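Local coordinates for protein translation initiation factor eIF2B subunit beta (Schizosaccharomyces pombe, PDB 5B04) that forms part of the eIF2B complex, which catalyses the exchange of GDP for GTP on the gamma subunit of initiation factor eIF2, at residues E40-M45 and G82-R87; Q47-T52 and V178-I183; T77-G82 and T284-G289; G292-S297 and P359-I364. All coordinates share one frame; numbering follows the deposited sequence.

Interaction 1. Residues E40-M45 and G82-R87; sequences ETALVM and GNIIRR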
loop_
_atom_site.group_PDB
_atom_site.type_symbol
_atom_site.label_atom_id
_atom_site.label_comp_id
_atom_site.label_asym_id
_atom_site.label_seq_id
_atom_site.Cartn_x
_atom_site.Cartn_y
_atom_site.Cartn_z
ATOM N N GLU C 40 -34.162 20.291 -11.291
ATOM C CA GLU C 40 -34.773 21.269 -12.189
ATOM C C GLU C 40 -35.221 20.643 -13.506
ATOM O O GLU C 40 -36.261 21.012 -14.051
ATOM C CB GLU C 40 -33.805 22.422 -12.462
ATOM C CG GLU C 40 -33.742 23.450 -11.344
ATOM C CD GLU C 40 -35.045 24.211 -11.182
ATOM O OE1 GLU C 40 -35.571 24.712 -12.197
ATOM O OE2 GLU C 40 -35.544 24.304 -10.040
ATOM N N THR C 41 -34.436 19.699 -14.013
ATOM C CA THR C 41 -34.795 18.986 -15.235
ATOM C C THR C 41 -36.078 18.187 -15.027
ATOM O O THR C 41 -36.986 18.226 -15.858
ATOM C CB THR C 41 -33.667 18.039 -15.692
ATOM O OG1 THR C 41 -32.549 18.812 -16.147
ATOM C CG2 THR C 41 -34.143 17.141 -16.823
ATOM N N ALA C 42 -36.149 17.476 -13.907
ATOM C CA ALA C 42 -37.316 16.662 -13.583
ATOM C C ALA C 42 -38.564 17.522 -13.406
ATOM O O ALA C 42 -39.656 17.135 -13.821
ATOM C CB ALA C 42 -37.055 15.843 -12.330
ATOM N N LEU C 43 -38.395 18.686 -12.788
ATOM C CA LEU C 43 -39.503 19.614 -12.578
ATOM C C LEU C 43 -40.017 20.177 -13.899
ATOM O O LEU C 43 -41.225 20.248 -14.124
ATOM C CB LEU C 43 -39.079 20.759 -11.656
ATOM C CG LEU C 43 -38.855 20.409 -10.185
ATOM C CD1 LEU C 43 -38.315 21.612 -9.429
ATOM C CD2 LEU C 43 -40.147 19.917 -9.556
ATOM N N VAL C 44 -39.092 20.585 -14.763
ATOM C CA VAL C 44 -39.446 21.107 -16.077
ATOM C C VAL C 44 -40.173 20.044 -16.893
ATOM O O VAL C 44 -41.177 20.329 -17.545
ATOM C CB VAL C 44 -38.198 21.599 -16.843
ATOM C CG1 VAL C 44 -38.501 21.771 -18.324
ATOM C CG2 VAL C 44 -37.691 22.902 -16.243
ATOM N N MET C 45 -39.673 18.814 -16.834
ATOM C CA MET C 45 -40.304 17.698 -17.528
ATOM C C MET C 45 -41.714 17.441 -17.013
ATOM O O MET C 45 -42.578 16.984 -17.758
ATOM C CB MET C 45 -39.463 16.429 -17.385
ATOM C CG MET C 45 -38.209 16.400 -18.245
ATOM S SD MET C 45 -38.538 16.705 -19.991
ATOM C CE MET C 45 -38.059 18.425 -20.130
ATOM N N GLY C 82 -29.520 14.609 -18.776
ATOM C CA GLY C 82 -29.835 13.551 -19.717
ATOM C C GLY C 82 -30.277 12.271 -19.037
ATOM O O GLY C 82 -31.105 11.533 -19.568
ATOM N N ASN C 83 -29.723 12.008 -17.857
ATOM C CA ASN C 83 -30.080 10.820 -17.091
ATOM C C ASN C 83 -31.540 10.846 -16.655
ATOM O O ASN C 83 -32.241 9.839 -16.746
ATOM C CB ASN C 83 -29.173 10.677 -15.869
ATOM C CG ASN C 83 -27.738 10.363 -16.244
ATOM O OD1 ASN C 83 -27.458 9.928 -17.362
ATOM N ND2 ASN C 83 -26.820 10.578 -15.309
ATOM N N ILE C 84 -31.990 12.003 -16.179
ATOM C CA ILE C 84 -33.381 12.182 -15.781
ATOM C C ILE C 84 -34.306 11.972 -16.977
ATOM O O ILE C 84 -35.358 11.344 -16.857
ATOM C CB ILE C 84 -33.620 13.579 -15.172
ATOM C CG1 ILE C 84 -32.817 13.739 -13.881
ATOM C CG2 ILE C 84 -35.099 13.805 -14.898
ATOM C CD1 ILE C 84 -33.095 12.666 -12.851
ATOM N N ILE C 85 -33.895 12.491 -18.131
ATOM C CA ILE C 85 -34.650 12.314 -19.367
ATOM C C ILE C 85 -34.808 10.834 -19.699
ATOM O O ILE C 85 -35.904 10.374 -20.018
ATOM C CB ILE C 85 -33.970 13.026 -20.556
ATOM C CG1 ILE C 85 -33.773 14.513 -20.254
ATOM C CG2 ILE C 85 -34.784 12.841 -21.828
ATOM C CD1 ILE C 85 -35.065 15.275 -20.067
ATOM N N ARG C 86 -33.706 10.093 -19.610
ATOM C CA ARG C 86 -33.705 8.669 -19.928
ATOM C C ARG C 86 -34.581 7.870 -18.968
ATOM O O ARG C 86 -35.193 6.875 -19.358
ATOM C CB ARG C 86 -32.277 8.118 -19.910
ATOM C CG ARG C 86 -31.374 8.693 -20.987
ATOM C CD ARG C 86 -29.971 8.113 -20.894
ATOM N NE ARG C 86 -29.072 8.689 -21.890
ATOM C CZ ARG C 86 -28.259 9.715 -21.659
ATOM N NH1 ARG C 86 -28.228 10.282 -20.460
ATOM N NH2 ARG C 86 -27.474 10.173 -22.625
ATOM N N ARG C 87 -34.635 8.304 -17.713
ATOM C CA ARG C 87 -35.470 7.643 -16.716
ATOM C C ARG C 87 -36.946 7.793 -17.059
ATOM O O ARG C 87 -37.702 6.822 -17.038
ATOM C CB ARG C 87 -35.204 8.205 -15.318
ATOM C CG ARG C 87 -33.836 7.867 -14.753
ATOM C CD ARG C 87 -33.872 7.860 -13.236
ATOM N NE ARG C 87 -34.768 6.825 -12.727
ATOM C CZ ARG C 87 -35.040 6.636 -11.441
ATOM N NH1 ARG C 87 -34.488 7.416 -10.521
ATOM N NH2 ARG C 87 -35.868 5.667 -11.073
#
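No ring or other flat group takes part where Thr41, Ala42 and Met45 meet Ile84 and Ile85, so there are no faces or edges to assign: methyls, methylenes and one sulfur do all the touching. Thr41 points across the gap with CG2 anti to its backbone N (chi1 -69° for OG1). Thr41 CG2 lies 3.9 Å from Ile85 CD1 and also touches Ile84 CB, and the Thr41 side chain crosses that of Ile85 at about a right angle. The hydroxyl is turned back beside the backbone N and bonds to Val37 O within its own helix, which removes a polar atom from an otherwise greasy seam. One turn on, Met45 bends at chi2 and chi3 and lays SD 3.8 Å from Ile85 CD1, so that this methyl touches both Thr41 and Met45. On the other flank Ala42 CB meets Ile84 CG2 at 3.8 Å. The short helical segments cross at -42° with their axes 9.2 Å apart, and no hydrogen bond joins them. Helix 17-27 covers Thr41 through Leu22, while helix 176-190 closes the Ala42 and Ile84 side with Ile187 and Val186; the contact is buried among four helices.

Interaction 2. Residues Q47-T52 and V178-I183; sequences QVISQT and VIISGI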
loop_
_atom_site.group_PDB
_atom_site.type_symbol
_atom_site.label_atom_id
_atom_site.label_comp_id
_atom_site.label_asym_id
_atom_site.label_seq_id
_atom_site.Cartn_x
_atom_site.Cartn_y
_atom_site.Cartn_z
ATOM N N GLN C 47 -43.922 19.740 -15.890
ATOM C CA GLN C 47 -44.836 20.711 -16.484
ATOM C C GLN C 47 -44.895 20.551 -18.002
ATOM O O GLN C 47 -45.810 21.056 -18.651
ATOM C CB GLN C 47 -44.437 22.141 -16.112
ATOM C CG GLN C 47 -45.185 22.681 -14.899
ATOM C CD GLN C 47 -45.649 24.116 -15.082
ATOM O OE1 GLN C 47 -45.807 24.590 -16.206
ATOM N NE2 GLN C 47 -45.884 24.807 -13.973
ATOM N N VAL C 48 -43.917 19.849 -18.565
ATOM C CA VAL C 48 -43.954 19.495 -19.979
ATOM C C VAL C 48 -45.010 18.421 -20.203
ATOM O O VAL C 48 -45.884 18.569 -21.053
ATOM C CB VAL C 48 -42.586 18.998 -20.487
ATOM C CG1 VAL C 48 -42.744 18.216 -21.784
ATOM C CG2 VAL C 48 -41.641 20.166 -20.681
ATOM N N ILE C 49 -44.926 17.346 -19.423
ATOM C CA ILE C 49 -45.922 16.283 -19.454
ATOM C C ILE C 49 -47.292 16.842 -19.071
ATOM O O ILE C 49 -48.321 16.433 -19.612
ATOM C CB ILE C 49 -45.541 15.128 -18.495
ATOM C CG1 ILE C 49 -44.181 14.533 -18.874
ATOM C CG2 ILE C 49 -46.605 14.040 -18.501
ATOM C CD1 ILE C 49 -44.138 13.908 -20.245
ATOM N N SER C 50 -47.291 17.792 -18.144
ATOM C CA SER C 50 -48.523 18.424 -17.674
ATOM C C SER C 50 -49.300 19.186 -18.745
ATOM O O SER C 50 -50.515 19.331 -18.651
ATOM C CB SER C 50 -48.197 19.376 -16.521
ATOM O OG SER C 50 -48.940 20.578 -16.625
ATOM N N GLN C 51 -48.598 19.658 -19.765
ATOM C CA GLN C 51 -49.162 20.629 -20.692
ATOM C C GLN C 51 -49.154 20.127 -22.128
ATOM O O GLN C 51 -49.918 20.601 -22.965
ATOM C CB GLN C 51 -48.376 21.932 -20.594
ATOM C CG GLN C 51 -49.169 23.133 -20.154
ATOM C CD GLN C 51 -48.537 24.405 -20.662
ATOM O OE1 GLN C 51 -47.389 24.393 -21.097
ATOM N NE2 GLN C 51 -49.275 25.508 -20.616
ATOM N N THR C 52 -48.271 19.172 -22.401
ATOM C CA THR C 52 -48.170 18.541 -23.715
ATOM C C THR C 52 -49.405 17.667 -23.878
ATOM O O THR C 52 -49.847 17.029 -22.936
ATOM C CB THR C 52 -46.918 17.635 -23.819
ATOM O OG1 THR C 52 -45.741 18.411 -23.577
ATOM C CG2 THR C 52 -46.818 16.995 -25.189
ATOM N N VAL C 178 -50.003 8.657 -14.157
ATOM C CA VAL C 178 -48.933 7.749 -13.753
ATOM C C VAL C 178 -47.556 8.309 -14.124
ATOM O O VAL C 178 -46.590 8.131 -13.381
ATOM C CB VAL C 178 -49.119 6.329 -14.366
ATOM C CG1 VAL C 178 -49.285 6.388 -15.872
ATOM C CG2 VAL C 178 -47.958 5.415 -13.990
ATOM N N ILE C 179 -47.470 9.002 -15.258
ATOM C CA ILE C 179 -46.203 9.594 -15.684
ATOM C C ILE C 179 -45.755 10.678 -14.707
ATOM O O ILE C 179 -44.598 10.703 -14.286
ATOM C CB ILE C 179 -46.294 10.193 -17.103
ATOM C CG1 ILE C 179 -46.662 9.111 -18.120
ATOM C CG2 ILE C 179 -44.979 10.850 -17.492
ATOM C CD1 ILE C 179 -45.764 7.897 -18.077
ATOM N N ILE C 180 -46.674 11.568 -14.345
ATOM C CA ILE C 180 -46.386 12.610 -13.365
ATOM C C ILE C 180 -46.077 11.985 -12.007
ATOM O O ILE C 180 -45.212 12.466 -11.272
ATOM C CB ILE C 180 -47.558 13.608 -13.234
ATOM C CG1 ILE C 180 -47.748 14.379 -14.541
ATOM C CG2 ILE C 180 -47.321 14.582 -12.087
ATOM C CD1 ILE C 180 -48.743 15.517 -14.447
ATOM N N SER C 181 -46.781 10.902 -11.688
ATOM C CA SER C 181 -46.542 10.165 -10.451
ATOM C C SER C 181 -45.092 9.701 -10.367
ATOM O O SER C 181 -44.375 10.056 -9.434
ATOM C CB SER C 181 -47.484 8.965 -10.346
ATOM O OG SER C 181 -47.131 8.133 -9.255
ATOM N N GLY C 182 -44.667 8.920 -11.355
ATOM C CA GLY C 182 -43.313 8.400 -11.399
ATOM C C GLY C 182 -42.249 9.481 -11.430
ATOM O O GLY C 182 -41.163 9.308 -10.879
ATOM N N ILE C 183 -42.558 10.599 -12.083
ATOM C CA ILE C 183 -41.647 11.736 -12.126
ATOM C C ILE C 183 -41.496 12.348 -10.737
ATOM O O ILE C 183 -40.380 12.607 -10.284
ATOM C CB ILE C 183 -42.127 12.815 -13.119
ATOM C CG1 ILE C 183 -41.888 12.356 -14.559
ATOM C CG2 ILE C 183 -41.408 14.131 -12.874
ATOM C CD1 ILE C 183 -42.317 13.366 -15.602
#
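Ile49 lays its CG2 methyl against CG2 of Ile179 at 3.7 Å, the two side chains crossing at about a right angle. Each of these methyls stands anti to its own backbone N, which turns the pair into the gap between the helices. The other branch of Ile49 is used as well: CG1 lies 3.9 Å from CD1 of Ile183, one helical turn further along the partner. Ile180 comes in from the flank. Its CB sets off to one side, but the extended chain (chi2 -172°) carries CD1 back to the backbone of Ser50, while its CG1 sits 4.1 Å from Ile49 CG2. A single isoleucine is thus held among three from the facing helix. The short segments run nearly antiparallel, at 172°, with axes 9.9 Å apart. An alanine in place of Ile49 would probably open a gap beside Ile179 CG2 and Ile183 CD1, where CG1 and CG2 now pack, and leave Ile180 CG1 without its neighbour. Leu60 and Val64 of helix 57-74 also touch Ile49, as does Trp54, while from helix 79-102 Leu91 and Ile92 touch Ile179 and Ile88 touches Ile183, so the pairing is one seam of a larger helical bundle. Between the two segments themselves there is neither a hydrogen bond nor a charge pair: the contact rests on shape and on the burial of branched aliphatic carbon, so any selectivity probably comes from how these branched side chains fit.

Interaction 3. Residues T77-G82 and T284-G289; sequences TEFSCG and THAILG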
loop_
_atom_site.group_PDB
_atom_site.type_symbol
_atom_site.label_atom_id
_atom_site.label_comp_id
_atom_site.label_asym_id
_atom_site.label_seq_id
_atom_site.Cartn_x
_atom_site.Cartn_y
_atom_site.Cartn_z
ATOM N N THR C 77 -22.127 18.675 -20.439
ATOM C CA THR C 77 -21.319 18.010 -19.420
ATOM C C THR C 77 -22.039 17.911 -18.079
ATOM O O THR C 77 -21.459 17.470 -17.087
ATOM C CB THR C 77 -19.972 18.722 -19.216
ATOM O OG1 THR C 77 -20.193 20.122 -19.006
ATOM C CG2 THR C 77 -19.084 18.530 -20.435
ATOM N N GLU C 78 -23.300 18.328 -18.051
ATOM C CA GLU C 78 -24.150 18.109 -16.887
ATOM C C GLU C 78 -25.024 16.887 -17.146
ATOM O O GLU C 78 -26.229 17.002 -17.365
ATOM C CB GLU C 78 -25.007 19.342 -16.590
ATOM C CG GLU C 78 -24.205 20.586 -16.233
ATOM C CD GLU C 78 -23.774 20.616 -14.777
ATOM O OE1 GLU C 78 -23.048 21.556 -14.390
ATOM O OE2 GLU C 78 -24.165 19.703 -14.018
ATOM N N PHE C 79 -24.393 15.718 -17.113
ATOM C CA PHE C 79 -25.010 14.466 -17.547
ATOM C C PHE C 79 -26.233 14.062 -16.727
ATOM O O PHE C 79 -27.022 13.222 -17.162
ATOM C CB PHE C 79 -23.977 13.339 -17.505
ATOM C CG PHE C 79 -22.705 13.655 -18.237
ATOM C CD1 PHE C 79 -21.649 14.270 -17.586
ATOM C CD2 PHE C 79 -22.567 13.339 -19.578
ATOM C CE1 PHE C 79 -20.478 14.564 -18.257
ATOM C CE2 PHE C 79 -21.397 13.629 -20.255
ATOM C CZ PHE C 79 -20.352 14.242 -19.594
ATOM N N SER C 80 -26.385 14.653 -15.547
ATOM C CA SER C 80 -27.530 14.364 -14.690
ATOM C C SER C 80 -28.840 14.750 -15.374
ATOM O O SER C 80 -29.877 14.131 -15.139
ATOM C CB SER C 80 -27.395 15.091 -13.351
ATOM O OG SER C 80 -27.158 16.474 -13.542
ATOM N N CYS C 81 -28.781 15.773 -16.221
ATOM C CA CYS C 81 -29.940 16.199 -17.000
ATOM C C CYS C 81 -30.418 15.080 -17.916
ATOM O O CYS C 81 -31.572 14.656 -17.843
ATOM C CB CYS C 81 -29.608 17.441 -17.830
ATOM S SG CYS C 81 -30.972 18.050 -18.850
ATOM N N GLY C 82 -29.520 14.609 -18.776
ATOM C CA GLY C 82 -29.835 13.551 -19.717
ATOM C C GLY C 82 -30.277 12.271 -19.037
ATOM O O GLY C 82 -31.105 11.533 -19.568
ATOM N N THR C 284 -17.984 12.503 -6.816
ATOM C CA THR C 284 -17.803 12.636 -8.253
ATOM C C THR C 284 -18.890 13.515 -8.855
ATOM O O THR C 284 -19.978 13.647 -8.295
ATOM C CB THR C 284 -17.801 11.262 -8.955
ATOM O OG1 THR C 284 -17.480 11.429 -10.341
ATOM C CG2 THR C 284 -19.157 10.592 -8.829
ATOM N N HIS C 285 -18.580 14.129 -9.991
ATOM C CA HIS C 285 -19.551 14.948 -10.703
ATOM C C HIS C 285 -20.428 14.067 -11.585
ATOM O O HIS C 285 -21.629 14.302 -11.715
ATOM C CB HIS C 285 -18.849 16.016 -11.542
ATOM C CG HIS C 285 -19.749 16.704 -12.519
ATOM N ND1 HIS C 285 -20.632 17.694 -12.149
ATOM C CD2 HIS C 285 -19.903 16.542 -13.855
ATOM C CE1 HIS C 285 -21.292 18.114 -13.213
ATOM N NE2 HIS C 285 -20.868 17.431 -14.262
ATOM N N ALA C 286 -19.818 13.048 -12.181
ATOM C CA ALA C 286 -20.538 12.117 -13.040
ATOM C C ALA C 286 -19.749 10.830 -13.250
ATOM O O ALA C 286 -18.519 10.825 -13.189
ATOM C CB ALA C 286 -20.849 12.767 -14.381
ATOM N N ILE C 287 -20.469 9.741 -13.493
ATOM C CA ILE C 287 -19.847 8.469 -13.837
ATOM C C ILE C 287 -20.290 8.065 -15.237
ATOM O O ILE C 287 -21.479 7.879 -15.490
ATOM C CB ILE C 287 -20.213 7.360 -12.838
ATOM C CG1 ILE C 287 -19.975 7.835 -11.402
ATOM C CG2 ILE C 287 -19.417 6.098 -13.130
ATOM C CD1 ILE C 287 -20.463 6.864 -10.351
ATOM N N LEU C 288 -19.330 7.934 -16.148
ATOM C CA LEU C 288 -19.645 7.690 -17.550
ATOM C C LEU C 288 -19.913 6.219 -17.850
ATOM O O LEU C 288 -19.932 5.383 -16.946
ATOM C CB LEU C 288 -18.515 8.206 -18.439
ATOM C CG LEU C 288 -18.243 9.703 -18.293
ATOM C CD1 LEU C 288 -17.177 10.143 -19.272
ATOM C CD2 LEU C 288 -19.521 10.510 -18.484
ATOM N N GLY C 289 -20.118 5.918 -19.128
ATOM C CA GLY C 289 -20.518 4.591 -19.559
ATOM C C GLY C 289 -19.504 3.494 -19.295
ATOM O O GLY C 289 -19.876 2.369 -18.962
#
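His285 turns the edge of its imidazole to the end of the loop before helix 79-102, and NE2 gives a nearly straight hydrogen bond to Thr77 O, 2.9 Å long with 166° at the hydrogen. The acceptor lies in the ring plane. CG of His285 stands anti to the backbone N (chi1 168°), which puts CG on the side of the Thr77 carbonyl. Glu78 meets the same edge: Glu78 OE2 lies 3.4 Å from His285 CE1, with the carboxylate plane turned 76° from the ring, and its nearness might favour a positive charge on the imidazole. The other oxygen, OE1, is held by Gly33 N, with Arg29 as a long, weak ion-pair partner. His285 and Ala286 both face Val294 of the adjoining strand, a classic beta bulge at the edge of the small antiparallel sheet; His285 meets the loop before helix 79-102 and Ala286 meets Phe79 at its start. Since the ring also stacks on Tyr361, an alanine in place of His285 would probably leave Thr77 O without this donor and the Tyr361 ring without its stacking partner. The rest of the contact is apolar. Leu288 CD2 sits over the centre of the Phe79 ring, 4.0 Å from its centroid, a CH-pi contact. Against the opposite face rests Thr77 CA, shifted toward the rim. Ala286 CB reaches the ring obliquely, 3.6 Å from Phe79 CD1, and Ser323 and Val325 also touch this phenylalanine.

Interaction 4. Residues G292-S297 and P359-I364; sequences GLVTYS and PYYDYI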
loop_
_atom_site.group_PDB
_atom_site.type_symbol
_atom_site.label_atom_id
_atom_site.label_comp_id
_atom_site.label_asym_id
_atom_site.label_seq_id
_atom_site.Cartn_x
_atom_site.Cartn_y
_atom_site.Cartn_z
ATOM N N GLY C 292 -15.722 5.238 -16.011
ATOM C CA GLY C 292 -14.795 6.315 -15.720
ATOM C C GLY C 292 -15.462 7.418 -14.924
ATOM O O GLY C 292 -16.687 7.538 -14.919
ATOM N N LEU C 293 -14.656 8.229 -14.248
ATOM C CA LEU C 293 -15.192 9.305 -13.425
ATOM C C LEU C 293 -14.933 10.681 -14.020
ATOM O O LEU C 293 -13.786 11.067 -14.244
ATOM C CB LEU C 293 -14.603 9.251 -12.015
ATOM C CG LEU C 293 -14.853 8.004 -11.169
ATOM C CD1 LEU C 293 -14.482 8.281 -9.722
ATOM C CD2 LEU C 293 -16.298 7.553 -11.281
ATOM N N VAL C 294 -16.007 11.418 -14.279
ATOM C CA VAL C 294 -15.892 12.848 -14.505
ATOM C C VAL C 294 -15.999 13.516 -13.148
ATOM O O VAL C 294 -17.091 13.668 -12.607
ATOM C CB VAL C 294 -16.977 13.393 -15.443
ATOM C CG1 VAL C 294 -16.839 14.904 -15.585
ATOM C CG2 VAL C 294 -16.888 12.723 -16.796
ATOM N N THR C 295 -14.857 13.886 -12.585
ATOM C CA THR C 295 -14.831 14.471 -11.256
ATOM C C THR C 295 -14.095 15.800 -11.267
ATOM O O THR C 295 -13.595 16.236 -12.303
ATOM C CB THR C 295 -14.172 13.522 -10.243
ATOM O OG1 THR C 295 -14.073 14.171 -8.968
ATOM C CG2 THR C 295 -12.789 13.124 -10.722
ATOM N N TYR C 296 -14.030 16.440 -10.107
ATOM C CA TYR C 296 -13.468 17.779 -10.007
ATOM C C TYR C 296 -11.943 17.736 -9.959
ATOM O O TYR C 296 -11.357 16.779 -9.455
ATOM C CB TYR C 296 -14.047 18.487 -8.785
ATOM C CG TYR C 296 -15.559 18.567 -8.828
ATOM C CD1 TYR C 296 -16.201 19.596 -9.504
ATOM C CD2 TYR C 296 -16.344 17.598 -8.213
ATOM C CE1 TYR C 296 -17.582 19.667 -9.556
ATOM C CE2 TYR C 296 -17.725 17.660 -8.260
ATOM C CZ TYR C 296 -18.338 18.696 -8.932
ATOM O OH TYR C 296 -19.713 18.763 -8.981
ATOM N N SER C 297 -11.317 18.780 -10.496
ATOM C CA SER C 297 -9.875 18.801 -10.740
ATOM C C SER C 297 -9.039 18.509 -9.498
ATOM O O SER C 297 -9.375 18.936 -8.392
ATOM C CB SER C 297 -9.459 20.153 -11.325
ATOM O OG SER C 297 -9.547 21.179 -10.351
ATOM N N PRO C 359 -8.816 24.170 -15.819
ATOM C CA PRO C 359 -9.868 23.157 -15.933
ATOM C C PRO C 359 -10.478 22.865 -14.568
ATOM O O PRO C 359 -9.741 22.809 -13.583
ATOM C CB PRO C 359 -9.122 21.940 -16.482
ATOM C CG PRO C 359 -7.731 22.104 -15.974
ATOM C CD PRO C 359 -7.467 23.587 -15.931
ATOM N N TYR C 360 -11.794 22.697 -14.496
ATOM C CA TYR C 360 -12.420 22.391 -13.214
ATOM C C TYR C 360 -12.986 20.975 -13.182
ATOM O O TYR C 360 -13.688 20.600 -12.243
ATOM C CB TYR C 360 -13.510 23.420 -12.872
ATOM C CG TYR C 360 -14.647 23.556 -13.862
ATOM C CD1 TYR C 360 -15.781 22.759 -13.762
ATOM C CD2 TYR C 360 -14.607 24.513 -14.870
ATOM C CE1 TYR C 360 -16.831 22.894 -14.652
ATOM C CE2 TYR C 360 -15.653 24.654 -15.765
ATOM C CZ TYR C 360 -16.762 23.843 -15.651
ATOM O OH TYR C 360 -17.804 23.978 -16.539
ATOM N N TYR C 361 -12.657 20.190 -14.202
ATOM C CA TYR C 361 -12.991 18.771 -14.220
ATOM C C TYR C 361 -11.741 17.917 -14.414
ATOM O O TYR C 361 -10.859 18.258 -15.202
ATOM C CB TYR C 361 -14.005 18.458 -15.324
ATOM C CG TYR C 361 -15.414 18.924 -15.036
ATOM C CD1 TYR C 361 -15.867 19.075 -13.732
ATOM C CD2 TYR C 361 -16.295 19.206 -16.071
ATOM C CE1 TYR C 361 -17.155 19.500 -13.467
ATOM C CE2 TYR C 361 -17.584 19.630 -15.817
ATOM C CZ TYR C 361 -18.009 19.775 -14.514
ATOM O OH TYR C 361 -19.293 20.200 -14.259
ATOM N N ASP C 362 -11.672 16.809 -13.684
ATOM C CA ASP C 362 -10.603 15.836 -13.858
ATOM C C ASP C 362 -11.218 14.506 -14.277
ATOM O O ASP C 362 -12.412 14.283 -14.074
ATOM C CB ASP C 362 -9.792 15.675 -12.569
ATOM C CG ASP C 362 -8.319 15.429 -12.831
ATOM O OD1 ASP C 362 -7.980 14.935 -13.927
ATOM O OD2 ASP C 362 -7.498 15.730 -11.937
ATOM N N TYR C 363 -10.418 13.625 -14.866
ATOM C CA TYR C 363 -10.929 12.319 -15.266
ATOM C C TYR C 363 -10.186 11.176 -14.589
ATOM O O TYR C 363 -8.957 11.127 -14.595
ATOM C CB TYR C 363 -10.860 12.147 -16.784
ATOM C CG TYR C 363 -11.272 10.764 -17.238
ATOM C CD1 TYR C 363 -12.611 10.410 -17.322
ATOM C CD2 TYR C 363 -10.321 9.808 -17.573
ATOM C CE1 TYR C 363 -12.994 9.146 -17.731
ATOM C CE2 TYR C 363 -10.693 8.542 -17.983
ATOM C CZ TYR C 363 -12.030 8.216 -18.060
ATOM O OH TYR C 363 -12.404 6.957 -18.468
ATOM N N ILE C 364 -10.947 10.252 -14.014
ATOM C CA ILE C 364 -10.386 9.050 -13.415
ATOM C C ILE C 364 -10.810 7.819 -14.204
ATOM O O ILE C 364 -12.003 7.531 -14.306
ATOM C CB ILE C 364 -10.833 8.877 -11.950
ATOM C CG1 ILE C 364 -10.687 10.188 -11.177
ATOM C CG2 ILE C 364 -10.048 7.755 -11.284
ATOM C CD1 ILE C 364 -9.272 10.689 -11.090
#
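Leu293 and Ile364 face each other as an antiparallel hydrogen-bonded pair: Leu293 N reaches Ile364 O at 2.7 Å, and Ile364 N returns to Leu293 O at 3.0 Å. Thr295 and Asp362 form the next such pair, with Thr295 N 2.9 Å from Asp362 O. On the face these four residues share, Leu293 CB meets Ile364 CB. Thr295 OG1 stands anti to N (chi1 176°), putting Thr295 CG2 between N and the carbonyl carbon, 3.6 Å from Ile364 CG1. The two strands are the central pair of a four-stranded antiparallel sheet, strand 286-287 flanking one and strand 336-337 the other. Val294 and Tyr363 make a non-hydrogen-bonded pair on the other face. Val294 CG1 approaches the Tyr361 ring obliquely, 4.3 Å from Tyr361 CG, while Tyr360 CE1 lies over one face, toward the rim; Tyr296 CE1 meets the ring edge, 3.9 Å from Tyr361 CE1. Further out, Asp362 OD2 takes the backbone N-H groups of Gly298 and Gln300, fixing the strand to the start of helix 299-308, while Tyr363 OH bonds to Asn290. Ser297, Pro359 and Asp362 pack against the delta subunit, and Tyr360 OH bonds to Tyr293 of the epsilon subunit.

In the fold
From the N terminus, helix 34-51 is used twice. Interaction 1 closes the first loop by bringing it against helix 79-102; interaction 2 brings its later turns against helix 176-190, and the two cross, touching where Ala42 O and Met45 O meet Ile183. Interaction 3 leaves from the start of helix 79-102, shares Gly82 with interaction 1, and spans some 200 residues to strand 286-287; its segments alternate with those of both earlier contacts. It thereby ties the helical part to the small antiparallel sheet. Interaction 4 follows in series, closing strand 293-296 on strand 354-364, and joins interaction 3 through Ala286 O and Val294 N. The centres of interactions 2 and 4 lie about 34 Å apart.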